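Local structure of HspA (Thermosynechococcus vulcanus, 6EWN) at residues A[34-39]-A[72-77]; A[41-46]-A[62-67]. The protein probably acts as a small heat shock protein chaperone that keeps unfolding proteins from aggregating; this chain is mainly its alpha-crystallin domain, captured in 2 M urea. One frame throughout, in Å; residues are numbered along the deposited sequence.

Interaction 1: residues A[34-39]-A[72-77]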
loop_
_atom_site.group_PDB
_atom_site.type_symbol
_atom_site.label_atom_id
_atom_site.label_comp_id
_atom_site.label_asym_id
_atom_site.label_seq_id
_atom_site.Cartn_x
_atom_site.Cartn_y
_atom_site.Cartn_z
ATOM N N THR A 34 -1.779 -13.618 3.844
ATOM C CA THR A 34 -1.203 -14.938 4.045
ATOM C C THR A 34 -1.389 -15.285 5.515
ATOM O O THR A 34 -0.592 -14.874 6.360
ATOM C CB THR A 34 0.267 -14.991 3.624
ATOM O OG1 THR A 34 0.759 -13.666 3.339
ATOM C CG2 THR A 34 0.456 -15.968 2.379
ATOM N N ALA A 35 -2.440 -16.059 5.800
ATOM C CA ALA A 35 -2.909 -16.287 7.160
ATOM C C ALA A 35 -3.139 -14.968 7.889
ATOM O O ALA A 35 -2.249 -14.514 8.610
ATOM C CB ALA A 35 -1.923 -17.150 7.928
ATOM N N GLU A 36 -4.325 -14.362 7.679
ATOM C CA GLU A 36 -4.765 -13.049 8.150
ATOM C C GLU A 36 -3.669 -12.003 8.199
ATOM O O GLU A 36 -3.745 -11.070 9.009
ATOM C CB GLU A 36 -5.415 -13.160 9.544
ATOM C CG GLU A 36 -4.508 -13.584 10.650
ATOM C CD GLU A 36 -5.025 -13.271 12.068
ATOM O OE1 GLU A 36 -5.098 -12.099 12.462
ATOM O OE2 GLU A 36 -5.320 -14.207 12.806
ATOM N N ALA A 37 -2.666 -12.129 7.329
ATOM C CA ALA A 37 -1.481 -11.277 7.347
ATOM C C ALA A 37 -1.377 -10.556 6.005
ATOM O O ALA A 37 -0.880 -11.117 5.026
ATOM C CB ALA A 37 -0.232 -12.092 7.656
ATOM N N VAL A 38 -1.809 -9.295 6.001
ATOM C CA VAL A 38 -1.888 -8.476 4.801
ATOM C C VAL A 38 -0.491 -7.919 4.514
ATOM O O VAL A 38 0.151 -7.365 5.409
ATOM C CB VAL A 38 -2.923 -7.354 5.004
ATOM C CG1 VAL A 38 -3.520 -6.816 3.684
ATOM C CG2 VAL A 38 -4.067 -7.852 5.933
ATOM N N SER A 39 0.002 -8.088 3.283
ATOM C CA SER A 39 1.375 -7.756 2.954
ATOM C C SER A 39 1.437 -6.471 2.146
ATOM O O SER A 39 0.660 -6.277 1.209
ATOM C CB SER A 39 2.017 -8.907 2.167
ATOM O OG SER A 39 3.424 -8.796 2.036
ATOM N N PRO A 72 -6.763 -7.763 14.176
ATOM C CA PRO A 72 -7.567 -8.384 15.249
ATOM C C PRO A 72 -8.500 -9.502 14.835
ATOM O O PRO A 72 -9.055 -10.179 15.719
ATOM C CB PRO A 72 -8.412 -7.241 15.767
ATOM C CG PRO A 72 -7.901 -5.991 15.052
ATOM C CD PRO A 72 -7.307 -6.463 13.790
ATOM N N VAL A 73 -8.684 -9.704 13.540
ATOM C CA VAL A 73 -9.692 -10.603 13.023
ATOM C C VAL A 73 -9.152 -11.252 11.770
ATOM O O VAL A 73 -8.486 -10.601 10.967
ATOM C CB VAL A 73 -11.036 -9.881 12.696
ATOM C CG1 VAL A 73 -12.007 -9.944 13.878
ATOM C CG2 VAL A 73 -10.828 -8.412 12.161
ATOM N N ARG A 74 -9.508 -12.528 11.585
ATOM C CA ARG A 74 -9.293 -13.234 10.322
ATOM C C ARG A 74 -10.068 -12.578 9.191
ATOM O O ARG A 74 -11.254 -12.245 9.328
ATOM C CB ARG A 74 -9.731 -14.704 10.432
ATOM C CG ARG A 74 -9.954 -15.418 9.068
ATOM C CD ARG A 74 -9.160 -16.697 8.935
ATOM N NE ARG A 74 -7.742 -16.491 9.183
ATOM C CZ ARG A 74 -7.108 -16.832 10.290
ATOM N NH1 ARG A 74 -7.733 -17.454 11.270
ATOM N NH2 ARG A 74 -5.826 -16.575 10.402
ATOM N N ILE A 75 -9.410 -12.480 8.042
ATOM C CA ILE A 75 -9.904 -11.679 6.934
ATOM C C ILE A 75 -10.777 -12.488 5.989
ATOM O O ILE A 75 -11.045 -13.677 6.228
ATOM C CB ILE A 75 -8.723 -11.079 6.168
ATOM C CG1 ILE A 75 -7.988 -12.200 5.422
ATOM C CG2 ILE A 75 -7.816 -10.372 7.145
ATOM C CD1 ILE A 75 -7.843 -11.948 3.932
ATOM N N GLN A 76 -11.198 -11.846 4.891
ATOM C CA GLN A 76 -11.836 -12.545 3.780
ATOM C C GLN A 76 -11.294 -12.018 2.458
ATOM O O GLN A 76 -11.560 -10.881 2.072
ATOM C CB GLN A 76 -13.353 -12.400 3.851
ATOM C CG GLN A 76 -14.121 -13.218 2.898
ATOM C CD GLN A 76 -13.805 -14.710 2.873
ATOM O OE1 GLN A 76 -12.727 -15.147 3.190
ATOM N NE2 GLN A 76 -14.768 -15.490 2.445
ATOM N N ASN A 77 -10.544 -12.857 1.760
ATOM C CA ASN A 77 -9.904 -12.452 0.523
ATOM C C ASN A 77 -10.866 -11.724 -0.397
ATOM O O ASN A 77 -10.549 -10.664 -0.943
ATOM C CB ASN A 77 -9.329 -13.689 -0.150
ATOM C CG ASN A 77 -8.102 -14.238 0.603
ATOM O OD1 ASN A 77 -8.176 -15.208 1.379
ATOM N ND2 ASN A 77 -6.968 -13.597 0.382
#

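Interaction 2: residues A[41-46]-A[62-67]. With URE (urea), chain D; URE (urea), chain R.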
loop_
_atom_site.group_PDB
_atom_site.type_symbol
_atom_site.label_atom_id
_atom_site.label_comp_id
_atom_site.label_asym_id
_atom_site.label_seq_id
_atom_site.Cartn_x
_atom_site.Cartn_y
_atom_site.Cartn_z
ATOM N N SER A 41 4.136 -4.357 -0.375
ATOM C CA SER A 41 5.229 -4.746 -1.269
ATOM C C SER A 41 5.052 -4.058 -2.609
ATOM O O SER A 41 3.939 -4.061 -3.149
ATOM C CB SER A 41 5.358 -6.295 -1.421
ATOM O OG SER A 41 4.173 -7.083 -1.394
ATOM N N GLY A 42 6.126 -3.439 -3.123
ATOM C CA GLY A 42 6.049 -2.646 -4.344
ATOM C C GLY A 42 7.414 -2.103 -4.699
ATOM O O GLY A 42 8.376 -2.271 -3.953
ATOM N N GLU A 43 7.481 -1.477 -5.885
ATOM C CA GLU A 43 8.656 -0.748 -6.384
ATOM C C GLU A 43 8.374 0.136 -7.595
ATOM O O GLU A 43 7.874 -0.332 -8.620
ATOM C CB GLU A 43 9.780 -1.702 -6.775
ATOM C CG GLU A 43 11.123 -1.098 -6.528
ATOM C CD GLU A 43 12.223 -2.048 -6.745
ATOM O OE1 GLU A 43 12.803 -1.957 -7.840
ATOM O OE2 GLU A 43 12.504 -2.853 -5.809
ATOM N N ARG A 44 8.778 1.406 -7.518
ATOM C CA ARG A 44 8.643 2.318 -8.651
ATOM C C ARG A 44 9.763 2.092 -9.664
ATOM O O ARG A 44 10.940 2.302 -9.348
ATOM C CB ARG A 44 8.658 3.772 -8.182
ATOM C CG ARG A 44 7.947 4.681 -9.106
ATOM C CD ARG A 44 7.370 5.841 -8.348
ATOM N NE ARG A 44 8.361 6.731 -7.731
ATOM C CZ ARG A 44 8.599 7.971 -8.133
ATOM N NH1 ARG A 44 7.946 8.480 -9.167
ATOM N NH2 ARG A 44 9.506 8.697 -7.512
ATOM N N LYS A 45 9.387 1.722 -10.889
ATOM C CA LYS A 45 10.332 1.444 -11.961
ATOM C C LYS A 45 10.995 2.745 -12.457
ATOM O O LYS A 45 10.633 3.865 -12.082
ATOM C CB LYS A 45 9.612 0.712 -13.096
ATOM C CG LYS A 45 8.248 1.322 -13.547
ATOM C CD LYS A 45 8.297 2.873 -13.729
ATOM C CE LYS A 45 6.972 3.514 -14.134
ATOM N NZ LYS A 45 7.175 4.978 -14.395
ATOM N N SER A 46 11.990 2.608 -13.300
ATOM C CA SER A 46 12.619 3.813 -13.810
ATOM C C SER A 46 11.649 4.589 -14.701
ATOM O O SER A 46 11.044 4.039 -15.628
ATOM C CB SER A 46 13.898 3.471 -14.559
ATOM O OG SER A 46 14.681 4.639 -14.758
ATOM N N TYR A 62 13.313 5.909 -4.248
ATOM C CA TYR A 62 12.289 4.978 -3.831
ATOM C C TYR A 62 12.634 3.587 -4.336
ATOM O O TYR A 62 13.286 3.430 -5.375
ATOM C CB TYR A 62 10.932 5.390 -4.353
ATOM C CG TYR A 62 10.518 6.728 -3.888
ATOM C CD1 TYR A 62 10.199 6.946 -2.563
ATOM C CD2 TYR A 62 10.458 7.778 -4.750
ATOM C CE1 TYR A 62 9.824 8.202 -2.114
ATOM C CE2 TYR A 62 10.084 9.019 -4.336
ATOM C CZ TYR A 62 9.757 9.219 -3.000
ATOM O OH TYR A 62 9.374 10.448 -2.525
ATOM N N GLY A 63 12.168 2.585 -3.591
ATOM C CA GLY A 63 12.415 1.193 -3.874
ATOM C C GLY A 63 11.313 0.309 -3.334
ATOM O O GLY A 63 10.156 0.650 -3.524
ATOM N N LYS A 64 11.673 -0.804 -2.668
ATOM C CA LYS A 64 10.779 -1.909 -2.323
ATOM C C LYS A 64 10.655 -2.087 -0.818
ATOM O O LYS A 64 11.532 -1.692 -0.054
ATOM C CB LYS A 64 11.264 -3.230 -2.915
ATOM C CG LYS A 64 10.640 -4.468 -2.252
ATOM C CD LYS A 64 11.178 -5.754 -2.761
ATOM C CE LYS A 64 12.657 -5.719 -2.780
ATOM N NZ LYS A 64 13.329 -7.006 -2.910
ATOM N N PHE A 65 9.563 -2.730 -0.406
ATOM C CA PHE A 65 9.130 -2.692 0.975
ATOM C C PHE A 65 8.272 -3.913 1.241
ATOM O O PHE A 65 7.299 -4.132 0.523
ATOM C CB PHE A 65 8.327 -1.425 1.268
ATOM C CG PHE A 65 7.780 -0.743 0.029
ATOM C CD1 PHE A 65 6.640 -1.223 -0.599
ATOM C CD2 PHE A 65 8.402 0.368 -0.496
ATOM C CE1 PHE A 65 6.153 -0.621 -1.701
ATOM C CE2 PHE A 65 7.899 0.986 -1.594
ATOM C CZ PHE A 65 6.767 0.495 -2.196
ATOM N N GLN A 66 8.609 -4.672 2.286
ATOM C CA GLN A 66 7.943 -5.928 2.618
ATOM C C GLN A 66 7.305 -5.786 3.999
ATOM O O GLN A 66 7.794 -6.345 5.003
ATOM C CB GLN A 66 8.917 -7.107 2.562
ATOM C CG GLN A 66 8.825 -7.935 1.336
ATOM C CD GLN A 66 9.327 -9.316 1.610
ATOM O OE1 GLN A 66 10.442 -9.663 1.262
ATOM N NE2 GLN A 66 8.497 -10.128 2.229
ATOM N N ARG A 67 6.203 -5.037 4.041
ATOM C CA ARG A 67 5.475 -4.720 5.261
ATOM C C ARG A 67 4.264 -5.615 5.337
ATOM O O ARG A 67 3.808 -6.167 4.338
ATOM C CB ARG A 67 5.035 -3.252 5.283
ATOM C CG ARG A 67 5.035 -2.587 6.617
ATOM C CD ARG A 67 4.660 -1.056 6.526
ATOM N NE ARG A 67 5.489 -0.233 7.436
ATOM C CZ ARG A 67 5.066 0.467 8.489
ATOM N NH1 ARG A 67 3.787 0.565 8.819
ATOM N NH2 ARG A 67 5.922 1.137 9.207
HETATM C C URE D . 12.142 7.308 -8.548
HETATM O O URE D . 11.792 6.386 -9.161
HETATM N N1 URE D . 12.156 7.241 -7.123
HETATM N N2 URE D . 12.626 8.501 -9.201
HETATM C C URE R . 18.140 4.018 -14.854
HETATM O O URE R . 18.885 4.613 -14.093
HETATM N N1 URE R . 17.842 2.734 -14.660
HETATM N N2 URE R . 17.599 4.633 -15.904
#

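Interaction 1: residues A[34-39]-A[72-77]
The one polar link here is a loose ion pair. Glu36 OE2 stands 3.4 Å from Arg74 NH2 in a salt bridge, but the carboxylate and guanidinium planes are 84° apart and the oxygen lies well off the guanidinium plane, so no N-H points at it. Glu36 CG takes the crowded position between the backbone N and the carbonyl carbon, and the extended acid then crosses the arginine at about a right angle. Arg74, bent at chi2 and chi3, brings its tip back to the turn, with Glu36 N in plane at the guanidinium edge.

The remaining touch is van der Waals. Glu36 CG meets Arg74 NH2 at 3.3 Å, and Ile75 CG2 comes within 4.2 Å of Glu36 CA; Ile75 also rests on Val33 and Leu93.

Inside the turn, a 2.9 Å backbone bond from Thr34 N to Ala37 O closes the hairpin linking strands 29-33 and 38-42. An alanine at Glu36, lacking CG and the carboxylate, keeps of the side chain only the touch through CB, and the hold of the turn on Arg74 would probably weaken. In this surface contact the turn is held to the 72-77 loop by charge attraction and packing, with no directional bond, and solvent would be likely to weaken the attraction.

Interaction 2: residues A[41-46]-A[62-67]
Arg44 sends CG anti to its backbone N and then bends at chi3, while Tyr62 sets CG anti to the carbonyl carbon, so that the two side chains run side by side, pointing the same way. Phe65 adopts a nearly eclipsed chi1 of 19°, which brings one ring face against Gly42.

Arg44 NH2 arrives at the edge of the tyrosine ring, 3.1 Å from Tyr62 CD2, with guanidinium and ring planes 61° apart; this is not a cation-pi stack. Both residues belong to a urea site: the O of the chain D urea lies 3.4 Å above the guanidinium plane of Arg44, offset toward the rim, and its N1 is 3.0 Å from Arg44 NH2. Arg44 NE is buried by the contact without a partner in the model. Ser46 OG lies 3.1 Å from N2 of the chain R urea.

Gly42 O sits 3.5 Å above the Phe65 ring, and a side chain on this glycine would run into Phe65 CE1. The segments are nearly antiparallel, yet no hydrogen bond joins them; the close backbone approaches are CA-H...O contacts, such as Glu43 CA to Gly63 O at 3.5 Å. Glu43 OE2 touches Lys64 CB at 3.2 Å, while its charge and that of Lys64 NZ, not in contact, may attract weakly.

This run lies in the alpha-crystallin domain, a beta-sandwich in this family. Strand 38-42 pairs with strand 29-33, where Ser41 touches Asp30 and Gln32. Backbone bonds tie Glu43 to Asp28 of helix 25-28 and Arg67 to Ile40, and Phe65 packs on Ile40 and Leu21.

Overall arrangement
Strand 38-42 runs through both contacts: interaction 1 takes its start and the hairpin before it, interaction 2 its end and the chain that follows. Along the sequence interaction 2 is nested inside the loop closed by interaction 1. Their centres are about 21 Å apart, but they meet where Ser39 OG packs 3.5 Å from Arg67 O. They differ more clearly in their relation to urea. Interaction 2 contributes Arg44 and Tyr62 to a pocket completed by Glu47 and Phe60, whereas at interaction 1 the Ile75 side chain is about 8 Å from a urea. Tyr62 also belongs to a second urea site, with Leu3 and Glu20, in this structure determined at the initial stages of denaturation.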